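Local coordinates for protein AlyGC (Glaciecola chathamensis, PDB 5GKD) that degrades alginate as a lyase of polysaccharide lyase family 6, probably by calcium-assisted beta-elimination within a parallel beta-helix domain, at residues A[160-165]-A[195-200]; A[39-44]-A[69-74]; A[493-498]-A[516-521]; A[463-468]-A[486-491]; A[685-690]-A[709-714]. All coordinates share one frame; numbering follows the deposited sequence.

Contact 1 (A[160-165]-A[195-200]); sequences QQNHHR and TDSFTL
Hydrogen bonds centred on the Asn162 side chain join 160-165 to 195-200, two loops that run nearly parallel. Asn162 OD1 accepts on lone pairs, in the plane of the carbonyl, from Thr199 OG1 across the contact at 2.9 Å and from His164 N in its own loop, the latter making an Asx turn. Asn162 ND2 gives a hydrogen to Ser197 OG, 2.9 Å away and tilted 17° out of the amide plane, and also reaches Ser159 O. Ser197 OG in turn donates to Thr199 OG1 at 2.6 Å, so the buried amide and the two hydroxyls are linked in one network. Backbone bonds continue the pairing: Gln161 N to Asp196 O, Asn162 N to Ser197 O and, straightest, Leu200 N to His164 O at 2.8 Å.

Ring contacts lie beside this polar network. Phe198 CB sits over one face of the His163 imidazole, 3.7 Å from its centroid, in a CH-pi contact. The two rings are near parallel, at 22°, but offset with little overlap.

The asparagine network is a local feature; the parallel, in-register stacking of the two loops is characteristic of consecutive coils in a right-handed parallel beta-helix of the pectate-lyase type.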
# COMPACT_ATOMS: atom_id res chain seq x y z
N GLN A 160 -33.16 -15.51 -15.42
CA GLN A 160 -33.13 -16.95 -15.30
C GLN A 160 -33.77 -17.58 -16.53
O GLN A 160 -34.33 -16.88 -17.38
CB GLN A 160 -33.85 -17.37 -14.01
CG GLN A 160 -33.16 -16.83 -12.77
CD GLN A 160 -34.09 -16.79 -11.57
OE1 GLN A 160 -35.18 -17.35 -11.62
NE2 GLN A 160 -33.68 -16.12 -10.52
N GLN A 161 -33.65 -18.89 -16.65
CA GLN A 161 -34.18 -19.64 -17.80
C GLN A 161 -33.83 -18.93 -19.11
O GLN A 161 -34.69 -18.64 -19.95
CB GLN A 161 -35.69 -19.85 -17.68
CG GLN A 161 -36.09 -20.48 -16.37
CD GLN A 161 -37.57 -20.73 -16.27
OE1 GLN A 161 -38.13 -21.45 -17.08
NE2 GLN A 161 -38.21 -20.12 -15.27
N ASN A 162 -32.55 -18.63 -19.27
CA ASN A 162 -32.13 -17.70 -20.31
C ASN A 162 -31.87 -18.36 -21.65
O ASN A 162 -32.06 -17.73 -22.69
CB ASN A 162 -30.88 -16.93 -19.87
CG ASN A 162 -29.81 -17.84 -19.23
OD1 ASN A 162 -29.18 -18.64 -19.92
ND2 ASN A 162 -29.62 -17.71 -17.92
N HIS A 163 -31.40 -19.61 -21.66
CA HIS A 163 -30.95 -20.26 -22.90
C HIS A 163 -29.87 -19.45 -23.60
O HIS A 163 -29.76 -19.50 -24.83
CB HIS A 163 -32.13 -20.53 -23.86
CG HIS A 163 -33.14 -21.47 -23.29
ND1 HIS A 163 -32.98 -22.84 -23.33
CD2 HIS A 163 -34.29 -21.24 -22.62
CE1 HIS A 163 -34.00 -23.41 -22.73
NE2 HIS A 163 -34.81 -22.47 -22.29
N HIS A 164 -29.07 -18.72 -22.84
CA HIS A 164 -27.95 -17.99 -23.42
C HIS A 164 -27.01 -18.97 -24.12
O HIS A 164 -26.86 -20.12 -23.70
CB HIS A 164 -27.17 -17.22 -22.35
CG HIS A 164 -27.91 -16.05 -21.76
ND1 HIS A 164 -28.72 -15.23 -22.51
CD2 HIS A 164 -27.95 -15.57 -20.50
CE1 HIS A 164 -29.22 -14.28 -21.73
NE2 HIS A 164 -28.78 -14.48 -20.50
N ARG A 165 -26.38 -18.51 -25.19
CA ARG A 165 -25.44 -19.32 -25.96
C ARG A 165 -24.06 -18.65 -25.95
O ARG A 165 -23.92 -17.50 -26.37
CB ARG A 165 -25.95 -19.52 -27.38
CG ARG A 165 -25.02 -20.37 -28.21
CD ARG A 165 -25.51 -20.61 -29.64
NE ARG A 165 -24.53 -21.41 -30.37
CZ ARG A 165 -24.44 -21.48 -31.69
NH1 ARG A 165 -25.28 -20.81 -32.47
NH2 ARG A 165 -23.49 -22.23 -32.22
N THR A 195 -31.89 -22.04 -9.11
CA THR A 195 -32.71 -21.71 -10.26
C THR A 195 -32.11 -22.34 -11.50
O THR A 195 -30.92 -22.68 -11.53
CB THR A 195 -32.83 -20.19 -10.45
OG1 THR A 195 -31.58 -19.66 -10.91
CG2 THR A 195 -33.19 -19.51 -9.13
N ASP A 196 -32.94 -22.53 -12.52
CA ASP A 196 -32.54 -23.15 -13.78
C ASP A 196 -32.10 -22.06 -14.74
O ASP A 196 -32.88 -21.17 -15.08
CB ASP A 196 -33.69 -23.94 -14.39
CG ASP A 196 -34.04 -25.19 -13.62
OD1 ASP A 196 -33.16 -25.75 -12.93
OD2 ASP A 196 -35.19 -25.63 -13.72
N SER A 197 -30.86 -22.16 -15.22
CA SER A 197 -30.32 -21.18 -16.16
C SER A 197 -30.45 -21.61 -17.62
O SER A 197 -30.72 -20.76 -18.47
CB SER A 197 -28.85 -20.91 -15.81
OG SER A 197 -28.28 -19.98 -16.71
N PHE A 198 -30.27 -22.90 -17.92
CA PHE A 198 -30.35 -23.43 -19.30
C PHE A 198 -29.30 -22.81 -20.22
O PHE A 198 -29.54 -22.65 -21.41
CB PHE A 198 -31.74 -23.24 -19.91
CG PHE A 198 -32.86 -23.90 -19.13
CD1 PHE A 198 -32.73 -25.17 -18.63
CD2 PHE A 198 -34.06 -23.24 -18.95
CE1 PHE A 198 -33.79 -25.78 -17.94
CE2 PHE A 198 -35.11 -23.84 -18.26
CZ PHE A 198 -34.96 -25.10 -17.75
N THR A 199 -28.14 -22.45 -19.69
CA THR A 199 -27.10 -21.83 -20.49
C THR A 199 -26.32 -22.87 -21.28
O THR A 199 -25.95 -23.91 -20.76
CB THR A 199 -26.14 -21.05 -19.60
OG1 THR A 199 -26.85 -20.00 -18.93
CG2 THR A 199 -25.00 -20.47 -20.42
N LEU A 200 -26.04 -22.55 -22.54
CA LEU A 200 -25.30 -23.41 -23.46
C LEU A 200 -23.89 -22.85 -23.65
O LEU A 200 -23.73 -21.74 -24.15
CB LEU A 200 -26.03 -23.49 -24.80
CG LEU A 200 -25.40 -24.25 -25.96
CD1 LEU A 200 -25.04 -25.61 -25.42
CD2 LEU A 200 -26.34 -24.43 -27.15
O HOH W 1 -30.13 -23.95 -24.58

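Contact 2 (A[39-44]-A[69-74]); sequences EAKGNE and AGEHLI
The imidazole of His72 lies against the backbone of Asn43 and Glu44, which covers one of its faces: Glu44 N is 3.5 Å above the ring plane, over the centre, and Asn43 C is at a similar height nearer the rim. Glu44 CA and CB close on the ring at CE1, with Glu44 CB 3.7 Å from His72 CE1, and His72 CB comes within 3.4 Å of Gly42 C. The first torsion sets His72 CG beside its backbone N (chi1 -63°), where it lies 3.5 Å from Asn43 C, and His103 of the following coil meets the ring at nearly parallel planes. An alanine in place of His72 would probably leave the peptide between Asn43 and Glu44 without its flat cover and open a gap beside His103.

The backbones pair in parallel, as successive coils of a beta-helix do, at the corner where the chain turns at Gly70 from one face of the helix into another. Ala40 N donates to Ala69 O at 3.1 Å and Gly42 N to Glu71 O at 2.9 Å, while Glu71 N to Ala40 O is weak. A side chain at Gly70 would collide with Ala40 O.

Leu73 CD2 touches Ala40 CB at 3.8 Å. Separately, the aliphatic parts of Lys41 and Glu71 meet, CD of the lysine 3.7 Å from CG of the glutamate. A water donates to both Gly42 O and Glu71 OE2.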
# COMPACT_ATOMS: atom_id res chain seq x y z
N GLU A 39 -28.69 1.21 -26.54
CA GLU A 39 -30.04 0.97 -26.06
C GLU A 39 -30.98 1.28 -27.21
O GLU A 39 -31.15 2.45 -27.59
CB GLU A 39 -30.37 1.82 -24.83
CG GLU A 39 -31.83 1.75 -24.42
CD GLU A 39 -32.08 2.30 -23.05
OE1 GLU A 39 -32.99 1.79 -22.36
OE2 GLU A 39 -31.37 3.25 -22.66
N ALA A 40 -31.57 0.22 -27.76
CA ALA A 40 -32.39 0.30 -28.95
C ALA A 40 -33.26 -0.95 -29.00
O ALA A 40 -33.14 -1.86 -28.19
CB ALA A 40 -31.53 0.43 -30.21
N LYS A 41 -34.15 -0.98 -29.99
CA LYS A 41 -35.05 -2.11 -30.16
C LYS A 41 -35.06 -2.48 -31.63
O LYS A 41 -35.74 -1.85 -32.44
CB LYS A 41 -36.45 -1.79 -29.66
CG LYS A 41 -36.47 -1.46 -28.18
CD LYS A 41 -37.13 -2.57 -27.32
CE LYS A 41 -37.19 -2.21 -25.85
NZ LYS A 41 -37.88 -0.93 -25.59
N GLY A 42 -34.27 -3.47 -31.98
CA GLY A 42 -34.37 -4.07 -33.28
C GLY A 42 -35.56 -5.00 -33.38
O GLY A 42 -36.43 -5.07 -32.51
N ASN A 43 -35.53 -5.77 -34.45
CA ASN A 43 -36.59 -6.63 -34.93
C ASN A 43 -36.03 -8.04 -35.04
O ASN A 43 -34.87 -8.21 -35.40
CB ASN A 43 -37.00 -6.19 -36.34
CG ASN A 43 -38.44 -6.19 -36.54
OD1 ASN A 43 -39.14 -5.38 -36.03
ND2 ASN A 43 -38.93 -7.06 -37.33
N GLU A 44 -36.89 -9.04 -34.83
CA GLU A 44 -36.45 -10.41 -35.08
C GLU A 44 -35.88 -10.58 -36.49
O GLU A 44 -34.86 -11.23 -36.68
CB GLU A 44 -37.60 -11.38 -34.82
CG GLU A 44 -37.16 -12.84 -34.81
CD GLU A 44 -38.29 -13.79 -34.41
OE1 GLU A 44 -39.22 -13.35 -33.69
OE2 GLU A 44 -38.25 -14.97 -34.82
N ALA A 69 -28.97 -2.65 -24.11
CA ALA A 69 -30.27 -2.57 -23.46
C ALA A 69 -31.37 -2.59 -24.51
O ALA A 69 -31.26 -1.89 -25.52
CB ALA A 69 -30.37 -1.30 -22.60
N GLY A 70 -32.41 -3.39 -24.29
CA GLY A 70 -33.44 -3.55 -25.31
C GLY A 70 -33.48 -4.94 -25.89
O GLY A 70 -33.36 -5.91 -25.16
N GLU A 71 -33.63 -5.08 -27.20
CA GLU A 71 -33.69 -6.42 -27.77
C GLU A 71 -33.31 -6.38 -29.24
O GLU A 71 -33.38 -5.33 -29.89
CB GLU A 71 -35.09 -7.04 -27.60
CG GLU A 71 -36.23 -6.13 -27.98
CD GLU A 71 -37.57 -6.84 -27.96
OE1 GLU A 71 -37.68 -7.89 -27.31
OE2 GLU A 71 -38.52 -6.36 -28.63
N HIS A 72 -32.92 -7.54 -29.75
CA HIS A 72 -32.53 -7.72 -31.15
C HIS A 72 -31.40 -6.77 -31.55
O HIS A 72 -31.43 -6.12 -32.60
CB HIS A 72 -33.75 -7.60 -32.06
CG HIS A 72 -34.77 -8.66 -31.79
ND1 HIS A 72 -34.59 -9.98 -32.16
CD2 HIS A 72 -35.95 -8.62 -31.13
CE1 HIS A 72 -35.63 -10.69 -31.77
NE2 HIS A 72 -36.47 -9.89 -31.14
N LEU A 73 -30.38 -6.70 -30.71
CA LEU A 73 -29.19 -5.91 -30.97
C LEU A 73 -28.03 -6.82 -31.34
O LEU A 73 -27.97 -7.98 -30.91
CB LEU A 73 -28.81 -5.07 -29.75
CG LEU A 73 -29.98 -4.32 -29.12
CD1 LEU A 73 -29.56 -3.64 -27.81
CD2 LEU A 73 -30.58 -3.29 -30.09
N ILE A 74 -27.09 -6.28 -32.11
CA ILE A 74 -25.83 -6.94 -32.42
C ILE A 74 -24.70 -5.93 -32.26
O ILE A 74 -24.81 -4.80 -32.74
CB ILE A 74 -25.82 -7.51 -33.85
CG1 ILE A 74 -27.02 -8.43 -34.07
CG2 ILE A 74 -24.51 -8.24 -34.09
CD1 ILE A 74 -27.07 -8.98 -35.48
O HOH W 2 -39.03 -5.94 -31.48

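Contact 3 (A[493-498]-A[516-521]); sequences AVIFPQ and VYVDAT
Asp519 OD2 lies at the edge of the Phe496 ring, in its plane, 3.4 Å from Phe496 CE1; Asp519 O comes obliquely, 3.3 Å from Phe496 CD1. Carboxylate and ring planes are 55° apart. The other carboxylate oxygen, OD1, is held within its own segment by Thr521 OG1 on the syn lone pair and by Thr521 N from above the carboxylate plane, an Asx turn; Asn554 of the next coil also binds it.

Three backbone bonds zip the strands together, Tyr517 N to Ala493 O, Ile495 N to Tyr517 O at 2.7 Å and Asp519 N to Ile495 O.

On the buried face Ile495 CD1 meets Val516 CB at 4.0 Å, and Pro497 CD and CG rest on Val518 CG1 and Ala520 CB. Val494 CG1 lies beside Tyr517 CD1 on the other face.

Parallel strands paired in register form one ladder of a parallel beta-helix, here in the C-terminal half of the chain.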
# COMPACT_ATOMS: atom_id res chain seq x y z
N ALA A 493 32.01 -8.17 -11.16
CA ALA A 493 31.22 -6.94 -11.30
C ALA A 493 30.64 -6.68 -9.95
O ALA A 493 29.85 -7.42 -9.49
CB ALA A 493 30.14 -7.08 -12.33
N VAL A 494 31.06 -5.59 -9.35
CA VAL A 494 30.66 -5.19 -8.04
C VAL A 494 29.69 -4.04 -8.11
O VAL A 494 29.98 -3.06 -8.69
CB VAL A 494 31.90 -4.80 -7.21
CG1 VAL A 494 31.54 -4.55 -5.77
CG2 VAL A 494 32.93 -5.89 -7.28
N ILE A 495 28.53 -4.19 -7.50
CA ILE A 495 27.49 -3.17 -7.53
C ILE A 495 27.38 -2.56 -6.13
O ILE A 495 27.19 -3.28 -5.15
CB ILE A 495 26.14 -3.74 -8.00
CG1 ILE A 495 26.27 -4.24 -9.44
CG2 ILE A 495 25.04 -2.69 -7.89
CD1 ILE A 495 25.32 -5.39 -9.81
N PHE A 496 27.51 -1.24 -6.05
CA PHE A 496 27.46 -0.52 -4.78
C PHE A 496 26.21 0.33 -4.74
O PHE A 496 26.20 1.43 -5.30
CB PHE A 496 28.69 0.36 -4.59
CG PHE A 496 29.97 -0.38 -4.36
CD1 PHE A 496 30.23 -0.97 -3.14
CD2 PHE A 496 30.93 -0.44 -5.34
CE1 PHE A 496 31.42 -1.63 -2.93
CE2 PHE A 496 32.12 -1.10 -5.12
CZ PHE A 496 32.36 -1.69 -3.92
N PRO A 497 25.14 -0.10 -4.07
CA PRO A 497 24.00 0.80 -3.85
C PRO A 497 24.37 1.95 -2.92
O PRO A 497 25.07 1.78 -1.92
CB PRO A 497 22.96 -0.12 -3.21
CG PRO A 497 23.77 -1.19 -2.54
CD PRO A 497 24.93 -1.42 -3.45
N GLN A 498 23.88 3.13 -3.26
CA GLN A 498 23.99 4.29 -2.40
C GLN A 498 22.64 4.82 -1.96
O GLN A 498 22.60 5.80 -1.20
CB GLN A 498 24.79 5.40 -3.09
CG GLN A 498 26.23 5.00 -3.42
CD GLN A 498 26.94 6.04 -4.27
OE1 GLN A 498 26.83 6.03 -5.49
NE2 GLN A 498 27.68 6.93 -3.62
N VAL A 516 26.35 -11.68 -10.13
CA VAL A 516 26.69 -10.34 -9.74
C VAL A 516 27.14 -10.34 -8.29
O VAL A 516 26.92 -11.29 -7.54
CB VAL A 516 25.52 -9.35 -9.97
CG1 VAL A 516 24.92 -9.55 -11.35
CG2 VAL A 516 24.47 -9.49 -8.88
N TYR A 517 27.78 -9.25 -7.88
CA TYR A 517 28.27 -9.10 -6.52
C TYR A 517 27.79 -7.75 -6.01
O TYR A 517 28.05 -6.72 -6.63
CB TYR A 517 29.80 -9.21 -6.50
CG TYR A 517 30.39 -9.35 -5.12
CD1 TYR A 517 30.52 -8.25 -4.28
CD2 TYR A 517 30.83 -10.59 -4.66
CE1 TYR A 517 31.05 -8.37 -3.01
CE2 TYR A 517 31.36 -10.72 -3.38
CZ TYR A 517 31.47 -9.60 -2.56
OH TYR A 517 32.00 -9.71 -1.30
N VAL A 518 27.09 -7.76 -4.88
CA VAL A 518 26.54 -6.54 -4.31
C VAL A 518 27.11 -6.36 -2.93
O VAL A 518 26.96 -7.23 -2.06
CB VAL A 518 25.00 -6.55 -4.25
CG1 VAL A 518 24.51 -5.26 -3.58
CG2 VAL A 518 24.39 -6.67 -5.63
N ASP A 519 27.77 -5.22 -2.72
CA ASP A 519 28.24 -4.78 -1.41
C ASP A 519 27.45 -3.53 -1.07
O ASP A 519 27.64 -2.48 -1.69
CB ASP A 519 29.75 -4.52 -1.46
CG ASP A 519 30.30 -3.95 -0.16
OD1 ASP A 519 29.57 -3.87 0.84
OD2 ASP A 519 31.49 -3.58 -0.15
N ALA A 520 26.56 -3.65 -0.08
CA ALA A 520 25.68 -2.56 0.34
C ALA A 520 26.29 -1.68 1.42
O ALA A 520 25.55 -0.97 2.11
CB ALA A 520 24.35 -3.13 0.83
N THR A 521 27.61 -1.71 1.58
CA THR A 521 28.30 -0.89 2.58
C THR A 521 27.89 0.59 2.52
O THR A 521 27.77 1.25 3.56
CB THR A 521 29.81 -1.04 2.41
OG1 THR A 521 30.20 -2.36 2.82
CG2 THR A 521 30.58 0.03 3.20
O HOH W 3 27.24 0.13 -1.23

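Contact 4 (A[463-468]-A[486-491]); sequences VLVLQA and RAQEKG
The Arg486 side chain crosses Val463 at a slant, setting out from a parallel backbone ladder. Arg486 CB sits 3.6 Å from Leu464 O and also touches Val463 CG1. CG is anti to the backbone N (chi1 176°) and the chain stays extended to CD, then bends at chi3 (-60°), which turns NE aside. NE skims Val463 CG1, and has a long, weak ion pair with Asp514. Arg486 CZ is 3.9 Å from Val463 CG1, and NH1 is nearly as close. This methyl lies over the centre of one guanidinium face, so the flat cation spends that face on a hydrocarbon group.

In the backbone, Arg486 N donates to Leu464 O at 2.7 Å, Leu466 N to Arg486 O at 2.8 Å, and Gln488 N to Leu466 O at 2.9 Å. Leu466 O is gripped twice, since a water that accepts from Glu489 N also donates to it. Beyond the ladder, Gln488 CB packs against Val465 CG1 at 3.9 Å, and the same Gln488 CB comes 3.2 Å from Leu466 O.

The pairing joins strands 462-466 and 482-487 of the C-terminal beta-helix. Strand 441-444 flanks 462-466 on its other edge, its His441 touching both Val463 and Arg486, while Leu464 and Leu466 turn to helix 450-457, against Ala454, Ile455 and Leu451.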
# COMPACT_ATOMS: atom_id res chain seq x y z
N VAL A 463 19.76 -8.85 -22.34
CA VAL A 463 20.70 -9.30 -21.32
C VAL A 463 21.82 -8.29 -21.22
O VAL A 463 22.54 -8.05 -22.19
CB VAL A 463 21.26 -10.70 -21.62
CG1 VAL A 463 22.26 -11.11 -20.55
CG2 VAL A 463 20.14 -11.71 -21.70
N LEU A 464 21.96 -7.68 -20.05
CA LEU A 464 23.05 -6.75 -19.78
C LEU A 464 24.25 -7.54 -19.24
O LEU A 464 24.11 -8.30 -18.27
CB LEU A 464 22.61 -5.68 -18.78
CG LEU A 464 21.83 -4.44 -19.25
CD1 LEU A 464 20.70 -4.77 -20.20
CD2 LEU A 464 21.28 -3.65 -18.05
N VAL A 465 25.40 -7.38 -19.89
CA VAL A 465 26.62 -8.10 -19.55
C VAL A 465 27.60 -7.08 -18.99
O VAL A 465 28.19 -6.29 -19.74
CB VAL A 465 27.21 -8.85 -20.75
CG1 VAL A 465 28.31 -9.77 -20.31
CG2 VAL A 465 26.12 -9.62 -21.47
N LEU A 466 27.77 -7.08 -17.67
CA LEU A 466 28.61 -6.08 -17.01
C LEU A 466 30.07 -6.53 -17.06
O LEU A 466 30.40 -7.65 -16.66
CB LEU A 466 28.19 -5.88 -15.55
CG LEU A 466 26.71 -5.85 -15.18
CD1 LEU A 466 26.54 -5.68 -13.68
CD2 LEU A 466 25.99 -4.75 -15.92
N GLN A 467 30.93 -5.65 -17.56
CA GLN A 467 32.35 -5.93 -17.53
C GLN A 467 32.87 -5.76 -16.11
O GLN A 467 32.19 -5.22 -15.23
CB GLN A 467 33.08 -5.01 -18.50
CG GLN A 467 32.50 -5.03 -19.91
CD GLN A 467 32.84 -3.77 -20.71
OE1 GLN A 467 33.11 -2.72 -20.13
NE2 GLN A 467 32.80 -3.88 -22.03
N ALA A 468 34.08 -6.26 -15.87
CA ALA A 468 34.65 -6.24 -14.53
C ALA A 468 34.80 -4.81 -14.03
O ALA A 468 35.06 -3.89 -14.81
CB ALA A 468 36.01 -6.94 -14.54
N ARG A 486 23.80 -9.73 -16.06
CA ARG A 486 24.76 -10.83 -16.00
C ARG A 486 26.18 -10.28 -15.93
O ARG A 486 26.55 -9.41 -16.72
CB ARG A 486 24.62 -11.74 -17.22
CG ARG A 486 25.65 -12.86 -17.30
CD ARG A 486 25.45 -13.68 -18.55
NE ARG A 486 24.13 -14.29 -18.56
CZ ARG A 486 23.50 -14.72 -19.65
NH1 ARG A 486 24.08 -14.62 -20.84
NH2 ARG A 486 22.28 -15.25 -19.55
N ALA A 487 26.97 -10.79 -15.00
CA ALA A 487 28.39 -10.44 -14.96
C ALA A 487 29.13 -11.19 -16.06
O ALA A 487 28.92 -12.39 -16.26
CB ALA A 487 29.00 -10.78 -13.60
N GLN A 488 29.98 -10.49 -16.75
CA GLN A 488 30.78 -11.08 -17.78
C GLN A 488 31.59 -12.20 -17.13
O GLN A 488 31.73 -13.25 -17.66
CB GLN A 488 31.66 -10.02 -18.32
CG GLN A 488 32.79 -10.53 -19.14
CD GLN A 488 32.48 -10.41 -20.57
OE1 GLN A 488 32.41 -9.34 -21.09
NE2 GLN A 488 32.27 -11.52 -21.21
N GLU A 489 32.11 -11.94 -15.95
CA GLU A 489 32.85 -12.92 -15.22
C GLU A 489 32.45 -12.86 -13.75
O GLU A 489 32.67 -11.88 -13.09
CB GLU A 489 34.33 -12.67 -15.43
CG GLU A 489 35.19 -13.33 -14.40
CD GLU A 489 35.93 -14.51 -14.95
OE1 GLU A 489 35.45 -15.62 -14.75
OE2 GLU A 489 37.00 -14.32 -15.56
N LYS A 490 31.84 -13.92 -13.27
CA LYS A 490 31.32 -13.99 -11.91
C LYS A 490 32.15 -13.46 -10.75
O LYS A 490 33.22 -13.94 -10.51
CB LYS A 490 30.96 -15.42 -11.60
CG LYS A 490 30.12 -15.59 -10.37
CD LYS A 490 30.48 -16.84 -9.62
CE LYS A 490 29.69 -18.02 -10.13
NZ LYS A 490 29.96 -19.23 -9.31
N GLY A 491 31.64 -12.47 -10.02
CA GLY A 491 32.29 -11.95 -8.87
C GLY A 491 33.18 -10.83 -9.29
O GLY A 491 33.79 -10.24 -8.46
O HOH W 4 32.42 -9.26 -15.27

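Contact 5 (A[685-690]-A[709-714]); sequences LTVGEP and DLFPLS
Two loops leaving the last rungs of a parallel strand stack, after strands 681-685 and 706-709, meet here through one backbone bond, one ring contact and a bridging water. Leu710 N donates to Leu685 O at 3.2 Å, closing the ladder that Leu685 and Asp709 share as a parallel pair.

Val687 CG1 then lies over one face of the Phe711 ring, 3.8 Å from the centroid and 15° off the ring normal, a CH-pi contact offset toward the rim; Phe711 CE2, at 3.7 Å from Val687 CG1, is the ring atom nearest to the methyl. Phe711 also touches Thr629 of another loop. An alanine in place of Phe711 would probably leave the Val687 methyl without its aromatic partner and open a gap between the two loops.

Asp709 shapes the turn leading to Phe711: Asp709 OD1 takes Phe711 N on the anti lone pair at 2.8 Å, an Asx turn. A water donating to Asp709 OD1, at 2.9 Å, and to Thr686 O, at 2.7 Å, ties the carboxylate to the opposite loop. Close by, Glu689 forms a salt bridge with Arg284.

Parallel strands ending in loops that meet across successive coils are what a parallel beta-helix has at its corners.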
# COMPACT_ATOMS: atom_id res chain seq x y z
N LEU A 685 0.21 -24.48 9.58
CA LEU A 685 -0.62 -25.12 8.59
C LEU A 685 -2.08 -24.74 8.67
O LEU A 685 -2.62 -24.72 9.72
CB LEU A 685 -0.44 -26.62 8.68
CG LEU A 685 0.97 -27.10 8.52
CD1 LEU A 685 1.13 -28.52 8.98
CD2 LEU A 685 1.51 -26.89 7.11
N THR A 686 -2.69 -24.42 7.54
CA THR A 686 -4.09 -24.03 7.47
C THR A 686 -4.94 -25.10 6.78
O THR A 686 -4.58 -26.22 6.75
CB THR A 686 -4.28 -22.71 6.71
OG1 THR A 686 -3.88 -22.87 5.37
CG2 THR A 686 -3.48 -21.61 7.33
N VAL A 687 -6.05 -24.71 6.20
CA VAL A 687 -6.91 -25.61 5.49
C VAL A 687 -6.31 -26.13 4.19
O VAL A 687 -5.28 -25.70 3.76
CB VAL A 687 -8.25 -24.93 5.17
CG1 VAL A 687 -8.91 -24.46 6.42
CG2 VAL A 687 -8.03 -23.74 4.28
N GLY A 688 -7.00 -27.07 3.58
CA GLY A 688 -6.63 -27.67 2.32
C GLY A 688 -5.62 -28.78 2.25
O GLY A 688 -5.03 -28.96 1.25
N GLU A 689 -5.44 -29.49 3.35
CA GLU A 689 -4.56 -30.64 3.46
C GLU A 689 -3.17 -30.37 2.84
O GLU A 689 -2.77 -31.05 1.91
CB GLU A 689 -5.20 -31.88 2.84
CG GLU A 689 -6.57 -32.23 3.46
CD GLU A 689 -7.28 -33.40 2.78
OE1 GLU A 689 -7.68 -33.28 1.61
OE2 GLU A 689 -7.46 -34.44 3.43
N PRO A 690 -2.44 -29.38 3.36
CA PRO A 690 -1.12 -29.10 2.80
C PRO A 690 -0.16 -30.26 3.01
O PRO A 690 -0.32 -31.07 3.92
CB PRO A 690 -0.66 -27.87 3.58
CG PRO A 690 -1.36 -27.97 4.87
CD PRO A 690 -2.71 -28.59 4.56
N ASP A 709 -0.59 -26.47 14.25
CA ASP A 709 -1.68 -26.77 13.35
C ASP A 709 -2.85 -25.94 13.77
O ASP A 709 -3.32 -26.03 14.88
CB ASP A 709 -2.05 -28.25 13.28
CG ASP A 709 -2.83 -28.60 12.00
OD1 ASP A 709 -3.77 -27.90 11.66
OD2 ASP A 709 -2.54 -29.60 11.34
N LEU A 710 -3.28 -25.07 12.88
CA LEU A 710 -4.36 -24.18 13.19
C LEU A 710 -5.68 -24.81 12.93
O LEU A 710 -6.69 -24.20 13.12
CB LEU A 710 -4.23 -22.90 12.37
CG LEU A 710 -3.01 -22.04 12.63
CD1 LEU A 710 -3.12 -20.73 11.89
CD2 LEU A 710 -2.68 -21.82 14.10
N PHE A 711 -5.64 -26.04 12.49
CA PHE A 711 -6.85 -26.74 12.22
C PHE A 711 -6.60 -28.17 12.55
O PHE A 711 -6.46 -29.02 11.68
CB PHE A 711 -7.25 -26.59 10.78
CG PHE A 711 -7.95 -25.30 10.48
CD1 PHE A 711 -9.29 -25.18 10.66
CD2 PHE A 711 -7.26 -24.24 9.96
CE1 PHE A 711 -9.95 -24.02 10.34
CE2 PHE A 711 -7.90 -23.06 9.65
CZ PHE A 711 -9.26 -22.95 9.86
N PRO A 712 -6.57 -28.41 13.92
CA PRO A 712 -6.33 -29.80 14.28
C PRO A 712 -7.57 -30.61 14.00
O PRO A 712 -8.62 -30.26 14.51
CB PRO A 712 -6.14 -29.77 15.80
CG PRO A 712 -5.98 -28.36 16.18
CD PRO A 712 -6.80 -27.61 15.21
N LEU A 713 -7.49 -31.69 13.23
CA LEU A 713 -6.30 -32.16 12.57
C LEU A 713 -6.85 -32.29 11.18
O LEU A 713 -6.95 -33.36 10.61
CB LEU A 713 -5.89 -33.52 13.10
CG LEU A 713 -6.70 -34.08 14.28
CD1 LEU A 713 -6.67 -35.59 14.31
CD2 LEU A 713 -6.23 -33.47 15.60
N SER A 714 -7.23 -31.14 10.66
CA SER A 714 -7.86 -30.97 9.36
C SER A 714 -7.84 -31.55 7.97
O SER A 714 -8.86 -31.54 7.34
CB SER A 714 -7.41 -29.68 8.75
OG SER A 714 -8.54 -28.82 8.63
O HOH W 5 -4.18 -28.00 8.78

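In the fold
All five contacts join neighbouring coils of parallel strands, but in two separate stacks. Contacts 1 and 2 lie in the N-terminal, chondroitinase B-like region, their centres about 19 Å apart, and contacts 3, 4 and 5 in the C-terminal one. Contacts 3 and 4 are direct neighbours: their centres are about 13 Å apart and Ala493 CB packs on Leu466 CB at 4.0 Å and on Ala487 CB at 4.1 Å. Contact 5 lies some 42 Å, centre to centre, from contact 3, near the other end of that stack. The calcium bound by Asn180, Glu183, Glu212 and Glu214 is about 13 Å from the Val687 side chain of contact 5; the carbonate pocket shares Glu214.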